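Local coordinates for protein putative kinase (Chloroflexus aurantiacus, PDB 2RHM) that is of uncertain function but, as a putative kinase of the P-loop nucleoside triphosphate hydrolase fold, probably transfers a phosphate group from a nucleotide to an unidentified acceptor, at residues B[63-66]-B[67-70]; B[91-94]-B[95-98]; B[129-132]-B[133-137]. All coordinates share one frame; numbering follows the deposited sequence.

Contact 1 of 3, residues B[63-66]-B[67-70]; sequences IMML and YHTA
Tyr67 lies alongside Ile63, one turn earlier in the same helix, with both side chains pointing the same way. The CG2 methyl of Ile63 sits in the plane of the phenol ring at its edge and meets Tyr67 CE2 at 3.7 Å. It is carried there because CG2, and not the longer CG1 branch, stands anti to the Ile63 backbone N. The ring also comes near the backbone of the preceding turn, Tyr67 CD2 being 3.2 Å from Ile63 O, while that same oxygen accepts the Tyr67 amide N-H. Beyond the ring, the hydroxyl is hydrogen-bonded to Asp91 of helix 88-101. The next residue, His68, repeats the backbone bond, its N donating to Met64 O at 3.0 Å. Its imidazole is directed to the dimer interface, where it meets the ring of Phe39 of the second subunit almost perpendicularly. All of this belongs to helix 52-75 of the P-loop kinase-like fold, a long helix with one flank on helix 88-101 and another on the neighbouring subunit. Thr69 grips Met65 O twice, through its backbone N at 2.9 Å and its hydroxyl OG1 at 3.0 Å, the two donors arriving from opposite faces of the carbonyl plane. With OG1 beside its own backbone N (chi1 -63°), the hydroxyl is folded back onto the helix, where it donates to the carbonyl one turn earlier. The terminal CE of Met65, a selenomethionine, comes to 3.4 Å from Thr69 OG1 in one of two modelled conformers, a contact therefore less certain. Ala70 donates its N-H to Leu66 O, and its CB rests 3.2 Å from the same Leu66 O; both Leu66 and Ala70 also pack on Leu34 and Met82 of the central sheet.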
loop_
_atom_site.group_PDB
_atom_site.type_symbol
_atom_site.label_atom_id
_atom_site.label_comp_id
_atom_site.label_asym_id
_atom_site.label_seq_id
_atom_site.Cartn_x
_atom_site.Cartn_y
_atom_site.Cartn_z
ATOM N N ILE B 63 -0.221 -6.376 8.131
ATOM C CA ILE B 63 -1.092 -7.328 7.438
ATOM C C ILE B 63 -2.416 -6.658 7.013
ATOM O O ILE B 63 -2.849 -6.816 5.882
ATOM C CB ILE B 63 -1.359 -8.593 8.296
ATOM C CG1 ILE B 63 -0.091 -9.448 8.389
ATOM C CG2 ILE B 63 -2.465 -9.421 7.689
ATOM C CD1 ILE B 63 -0.127 -10.463 9.510
HETATM N N MSE B 64 -3.000 -5.867 7.921
HETATM C CA MSE B 64 -4.172 -5.031 7.628
HETATM C C MSE B 64 -3.904 -4.059 6.456
HETATM O O MSE B 64 -4.767 -3.873 5.592
HETATM C CB MSE B 64 -4.613 -4.241 8.880
HETATM C CG MSE B 64 -5.234 -5.088 9.991
HETATM SE SE MSE B 64 -5.432 -4.189 11.765
HETATM C CE MSE B 64 -6.009 -2.525 11.282
HETATM N N MSE B 65 -2.729 -3.429 6.429
HETATM C CA MSE B 65 -2.378 -2.527 5.325
HETATM C C MSE B 65 -2.249 -3.293 4.016
HETATM O O MSE B 65 -2.586 -2.787 2.939
HETATM C CB MSE B 65 -1.053 -1.802 5.619
HETATM C CG MSE B 65 -1.192 -0.520 6.378
HETATM SE SE MSE B 65 -2.310 0.753 5.428
HETATM C CE MSE B 65 -1.445 0.857 3.786
ATOM N N LEU B 66 -1.723 -4.507 4.104
ATOM C CA LEU B 66 -1.522 -5.351 2.932
ATOM C C LEU B 66 -2.877 -5.625 2.246
ATOM O O LEU B 66 -3.028 -5.433 1.041
ATOM C CB LEU B 66 -0.871 -6.673 3.362
ATOM C CG LEU B 66 0.385 -7.102 2.598
ATOM C CD1 LEU B 66 1.414 -6.048 2.695
ATOM C CD2 LEU B 66 0.914 -8.401 3.175
ATOM N N TYR B 67 -3.859 -6.065 3.018
ATOM C CA TYR B 67 -5.197 -6.337 2.490
ATOM C C TYR B 67 -5.928 -5.071 2.011
ATOM O O TYR B 67 -6.638 -5.106 1.014
ATOM C CB TYR B 67 -6.046 -7.078 3.512
ATOM C CG TYR B 67 -5.674 -8.534 3.631
ATOM C CD1 TYR B 67 -6.077 -9.455 2.680
ATOM C CD2 TYR B 67 -4.877 -8.979 4.662
ATOM C CE1 TYR B 67 -5.717 -10.793 2.766
ATOM C CE2 TYR B 67 -4.528 -10.325 4.769
ATOM C CZ TYR B 67 -4.942 -11.222 3.826
ATOM O OH TYR B 67 -4.567 -12.557 3.961
ATOM N N HIS B 68 -5.721 -3.958 2.710
ATOM C CA HIS B 68 -6.343 -2.678 2.329
ATOM C C HIS B 68 -5.825 -2.215 0.960
ATOM O O HIS B 68 -6.587 -1.834 0.064
ATOM C CB HIS B 68 -6.041 -1.599 3.385
ATOM C CG HIS B 68 -6.433 -0.216 2.956
ATOM N ND1 HIS B 68 -7.734 0.234 3.005
ATOM C CD2 HIS B 68 -5.698 0.809 2.454
ATOM C CE1 HIS B 68 -7.787 1.473 2.552
ATOM N NE2 HIS B 68 -6.562 1.855 2.226
ATOM N N THR B 69 -4.512 -2.280 0.807
ATOM C CA THR B 69 -3.862 -1.803 -0.412
ATOM C C THR B 69 -4.168 -2.775 -1.556
ATOM O O THR B 69 -4.433 -2.369 -2.701
ATOM C CB THR B 69 -2.357 -1.632 -0.170
ATOM O OG1 THR B 69 -2.163 -0.623 0.833
ATOM C CG2 THR B 69 -1.670 -1.184 -1.423
ATOM N N ALA B 70 -4.160 -4.055 -1.255
ATOM C CA ALA B 70 -4.499 -5.070 -2.278
ATOM C C ALA B 70 -5.869 -4.858 -2.890
ATOM O O ALA B 70 -6.069 -5.069 -4.085
ATOM C CB ALA B 70 -4.426 -6.461 -1.702
#

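Contact 2 of 3, residues B[91-94]-B[95-98]; sequences DTER and MQNL
Glu93 and Asn97 set two flat groups obliquely across one another, the carboxylate and amide planes 73° apart. A water joins them, donating to Glu93 OE2 at 2.6 Å and to Asn97 OD1 at 2.8 Å, while Glu93 CG approaches Asn97 ND2. The guanidinium of Arg94 is met at its edge, in plane, by Asp91 OD1, which forms a salt bridge with Arg94 NH1 at 2.8 Å. That nitrogen does not lie in the plane of the carboxylate but well above it (58°). Asp91 OD2 is held separately by the backbone N of Arg87, so both carboxylate oxygens are occupied. These groups ride on helix 88-101, which packs against helix 52-75 and, through Met95 and Leu98, against strand 6-12 of the P-loop fold's sheet. On another flank Thr92 and Gln96 run side by side, the methyl CG2 of Thr92 touching Gln96 NE2 at 3.7 Å, whereas the Thr92 hydroxyl turns back to Val88 O. Met95, a selenomethionine, faces inward: with CG beside its own backbone N (chi1 -69°), that carbon comes to 3.1 Å from Asp91 O, the acceptor of the Met95 amide. Leu98 donates its N-H to Arg94 O, and its side chain touches Leu7 and Ala71.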
loop_
_atom_site.group_PDB
_atom_site.type_symbol
_atom_site.label_atom_id
_atom_site.label_comp_id
_atom_site.label_asym_id
_atom_site.label_seq_id
_atom_site.Cartn_x
_atom_site.Cartn_y
_atom_site.Cartn_z
ATOM N N ASP B 91 -5.488 -16.036 7.699
ATOM C CA ASP B 91 -5.470 -15.468 6.348
ATOM C C ASP B 91 -6.425 -16.116 5.358
ATOM O O ASP B 91 -6.772 -15.507 4.352
ATOM C CB ASP B 91 -4.030 -15.420 5.811
ATOM C CG ASP B 91 -3.161 -14.422 6.561
ATOM O OD1 ASP B 91 -3.488 -13.217 6.505
ATOM O OD2 ASP B 91 -2.149 -14.820 7.189
ATOM N N THR B 92 -6.891 -17.328 5.633
ATOM C CA THR B 92 -7.890 -17.920 4.744
ATOM C C THR B 92 -9.148 -17.047 4.685
ATOM O O THR B 92 -9.643 -16.747 3.584
ATOM C CB THR B 92 -8.225 -19.358 5.186
ATOM O OG1 THR B 92 -6.998 -20.087 5.271
ATOM C CG2 THR B 92 -9.160 -20.035 4.200
ATOM N N GLU B 93 -9.664 -16.626 5.842
ATOM C CA GLU B 93 -10.874 -15.805 5.860
ATOM C C GLU B 93 -10.556 -14.380 5.392
ATOM O O GLU B 93 -11.404 -13.727 4.766
ATOM C CB GLU B 93 -11.525 -15.792 7.228
ATOM C CG GLU B 93 -12.863 -15.031 7.231
ATOM C CD GLU B 93 -13.640 -15.202 8.514
ATOM O OE1 GLU B 93 -13.231 -16.024 9.353
ATOM O OE2 GLU B 93 -14.673 -14.514 8.681
ATOM N N ARG B 94 -9.357 -13.882 5.664
ATOM C CA ARG B 94 -9.027 -12.558 5.127
ATOM C C ARG B 94 -9.011 -12.563 3.601
ATOM O O ARG B 94 -9.446 -11.590 2.988
ATOM C CB ARG B 94 -7.711 -12.004 5.657
ATOM C CG ARG B 94 -7.706 -11.648 7.146
ATOM C CD ARG B 94 -6.273 -11.441 7.587
ATOM N NE ARG B 94 -6.154 -11.370 9.036
ATOM C CZ ARG B 94 -5.090 -11.762 9.729
ATOM N NH1 ARG B 94 -4.056 -12.349 9.139
ATOM N NH2 ARG B 94 -5.105 -11.646 11.051
HETATM N N MSE B 95 -8.510 -13.641 3.002
HETATM C CA MSE B 95 -8.494 -13.770 1.545
HETATM C C MSE B 95 -9.908 -13.911 1.000
HETATM O O MSE B 95 -10.240 -13.362 -0.040
HETATM C CB MSE B 95 -7.628 -14.941 1.114
HETATM C CG MSE B 95 -6.174 -14.719 1.370
HETATM SE SE MSE B 95 -5.369 -13.642 -0.017
HETATM C CE MSE B 95 -3.604 -13.457 0.861
ATOM N N GLN B 96 -10.758 -14.637 1.703
ATOM C CA GLN B 96 -12.158 -14.719 1.304
ATOM C C GLN B 96 -12.848 -13.369 1.331
ATOM O O GLN B 96 -13.592 -13.023 0.419
ATOM C CB GLN B 96 -12.887 -15.708 2.202
ATOM C CG GLN B 96 -12.556 -17.121 1.807
ATOM C CD GLN B 96 -12.869 -18.142 2.879
ATOM O OE1 GLN B 96 -13.484 -17.830 3.899
ATOM N NE2 GLN B 96 -12.412 -19.366 2.661
ATOM N N ASN B 97 -12.604 -12.616 2.388
ATOM C CA ASN B 97 -13.163 -11.281 2.537
ATOM C C ASN B 97 -12.650 -10.333 1.461
ATOM O O ASN B 97 -13.409 -9.524 0.936
ATOM C CB ASN B 97 -12.882 -10.751 3.938
ATOM C CG ASN B 97 -13.688 -11.483 5.000
ATOM O OD1 ASN B 97 -14.653 -12.167 4.686
ATOM N ND2 ASN B 97 -13.280 -11.352 6.257
ATOM N N LEU B 98 -11.367 -10.444 1.129
ATOM C CA LEU B 98 -10.788 -9.679 0.038
ATOM C C LEU B 98 -11.485 -10.003 -1.277
ATOM O O LEU B 98 -11.894 -9.085 -2.004
ATOM C CB LEU B 98 -9.286 -9.972 -0.099
ATOM C CG LEU B 98 -8.552 -9.220 -1.225
ATOM C CD1 LEU B 98 -8.621 -7.692 -1.077
ATOM C CD2 LEU B 98 -7.119 -9.645 -1.288
HETATM O O HOH W 1 -16.001 -13.825 6.528
#

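Contact 3 of 3, residues B[129-132]-B[133-137]; sequences GARH and PGHCD. With BEZ (benzoic acid), chain G.
Arg131 lays its guanidinium flat on the imidazole of His135, the group centres 3.6 Å apart and the planes inclined by 15°. Bound benzoic acid covers the opposite face, its C6 over the guanidinium centre, so that the guanidinium lies between the imidazole and the ligand. The loop between helices 115-127 and 141-149 that carries Arg131 and His135 probably corresponds to the lid of P-loop kinases, whose arginines commonly meet the nucleotide phosphates. Asp137 takes the edge: its OD2 accepts from Arg131 NE at 2.8 Å on the syn side, nearly in both planes, and a weak second bond runs from Arg131 NH2 to Asp137 OD1. A bend at chi2 (65°) folds the arginine chain back to this position, and Asp37 pairs with NH1. Replacing Arg131 with a leucine would probably leave Asp137 without its charged mate and remove the flat layer separating His135 from the benzoic acid. His135 is further anchored through NE2 to Glu41, and His132 through NE2 to Asp45. A water donates to Asp137 OD2 and to His132 O, tying the ends of the turn together. At its start, Gly134 N donates to His132 ND1 at 3.0 Å, lying only 1° out of the imidazole plane.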
loop_
_atom_site.group_PDB
_atom_site.type_symbol
_atom_site.label_atom_id
_atom_site.label_comp_id
_atom_site.label_asym_id
_atom_site.label_seq_id
_atom_site.Cartn_x
_atom_site.Cartn_y
_atom_site.Cartn_z
ATOM N N GLY B 129 23.163 -7.403 9.724
ATOM C CA GLY B 129 22.282 -6.235 9.694
ATOM C C GLY B 129 21.389 -6.087 8.480
ATOM O O GLY B 129 20.798 -5.028 8.276
ATOM N N ALA B 130 21.282 -7.136 7.669
ATOM C CA ALA B 130 20.369 -7.131 6.533
ATOM C C ALA B 130 18.922 -7.010 7.028
ATOM O O ALA B 130 18.056 -6.474 6.341
ATOM C CB ALA B 130 20.548 -8.408 5.716
ATOM N N ARG B 131 18.683 -7.517 8.232
ATOM C CA ARG B 131 17.379 -7.502 8.870
ATOM C C ARG B 131 17.191 -6.214 9.713
ATOM O O ARG B 131 18.046 -5.861 10.531
ATOM C CB ARG B 131 17.299 -8.763 9.735
ATOM C CG ARG B 131 15.972 -9.106 10.328
ATOM C CD ARG B 131 14.951 -9.447 9.278
ATOM N NE ARG B 131 13.700 -9.825 9.903
ATOM C CZ ARG B 131 12.566 -10.000 9.240
ATOM N NH1 ARG B 131 12.519 -9.798 7.928
ATOM N NH2 ARG B 131 11.478 -10.352 9.904
ATOM N N HIS B 132 16.084 -5.502 9.495
ATOM C CA HIS B 132 15.769 -4.296 10.256
ATOM C C HIS B 132 15.708 -4.698 11.735
ATOM O O HIS B 132 15.088 -5.712 12.067
ATOM C CB HIS B 132 14.412 -3.721 9.826
ATOM C CG HIS B 132 14.147 -2.337 10.327
ATOM N ND1 HIS B 132 13.972 -2.047 11.664
ATOM C CD2 HIS B 132 14.009 -1.161 9.669
ATOM C CE1 HIS B 132 13.759 -0.754 11.811
ATOM N NE2 HIS B 132 13.777 -0.191 10.614
ATOM N N PRO B 133 16.353 -3.919 12.622
ATOM C CA PRO B 133 16.386 -4.308 14.034
ATOM C C PRO B 133 15.029 -4.301 14.747
ATOM O O PRO B 133 14.870 -4.982 15.754
ATOM C CB PRO B 133 17.297 -3.247 14.661
ATOM C CG PRO B 133 17.166 -2.059 13.759
ATOM C CD PRO B 133 17.076 -2.654 12.394
ATOM N N GLY B 134 14.060 -3.547 14.234
ATOM C CA GLY B 134 12.755 -3.428 14.887
ATOM C C GLY B 134 11.944 -4.712 14.914
ATOM O O GLY B 134 11.027 -4.852 15.728
ATOM N N HIS B 135 12.292 -5.650 14.040
ATOM C CA HIS B 135 11.579 -6.924 13.934
ATOM C C HIS B 135 11.727 -7.730 15.211
ATOM O O HIS B 135 10.833 -8.518 15.561
ATOM C CB HIS B 135 12.081 -7.750 12.752
ATOM C CG HIS B 135 11.716 -7.195 11.415
ATOM N ND1 HIS B 135 10.414 -7.133 10.958
ATOM C CD2 HIS B 135 12.489 -6.712 10.419
ATOM C CE1 HIS B 135 10.409 -6.633 9.735
ATOM N NE2 HIS B 135 11.654 -6.376 9.382
ATOM N N CYS B 136 12.844 -7.523 15.913
ATOM C CA CYS B 136 13.098 -8.201 17.171
ATOM C C CYS B 136 12.850 -9.683 16.993
ATOM O O CYS B 136 12.082 -10.292 17.740
ATOM C CB CYS B 136 12.201 -7.643 18.270
ATOM S SG CYS B 136 12.617 -5.998 18.797
ATOM N N ASP B 137 13.501 -10.249 15.982
ATOM C CA ASP B 137 13.336 -11.646 15.642
ATOM C C ASP B 137 13.814 -12.557 16.743
ATOM O O ASP B 137 14.946 -12.435 17.207
ATOM C CB ASP B 137 14.125 -11.970 14.388
ATOM C CG ASP B 137 13.580 -11.278 13.185
ATOM O OD1 ASP B 137 12.389 -11.496 12.879
ATOM O OD2 ASP B 137 14.351 -10.534 12.551
HETATM C C BEZ G . 13.809 -12.959 7.075
HETATM O O1 BEZ G . 14.655 -12.694 6.187
HETATM O O2 BEZ G . 12.586 -13.031 6.780
HETATM C C1 BEZ G . 14.266 -13.187 8.482
HETATM C C2 BEZ G . 15.623 -13.110 8.785
HETATM C C3 BEZ G . 16.040 -13.317 10.091
HETATM C C4 BEZ G . 15.107 -13.606 11.084
HETATM C C5 BEZ G . 13.750 -13.691 10.768
HETATM C C6 BEZ G . 13.324 -13.473 9.465
HETATM O O HOH W 2 15.322 -8.420 13.938
#

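Overall arrangement
Along the chain the three contacts follow in series, all within the one P-loop domain. Contacts 1 and 2 are neighbours, their centres about 11 Å apart: helices 52-75 and 88-101, linked through strand 80-83, meet where Arg94 CB packs on Tyr67 CZ at 3.4 Å. Contact 3 stands apart in the loop after helix 115-127, with its centre about 22 Å from that of contact 1 and about 28 Å from that of contact 2. Strands 33-35, 80-83, 6-12, 105-112 and 162-166, in that order, form the parallel core. Contacts 1 and 2 thus lie on neighbouring helices packed on the sheet, contact 1 alone also facing the second subunit, whereas residues 129-137 contribute Arg131 and Asp137 to the benzoic acid pocket, probably near the nucleotide site.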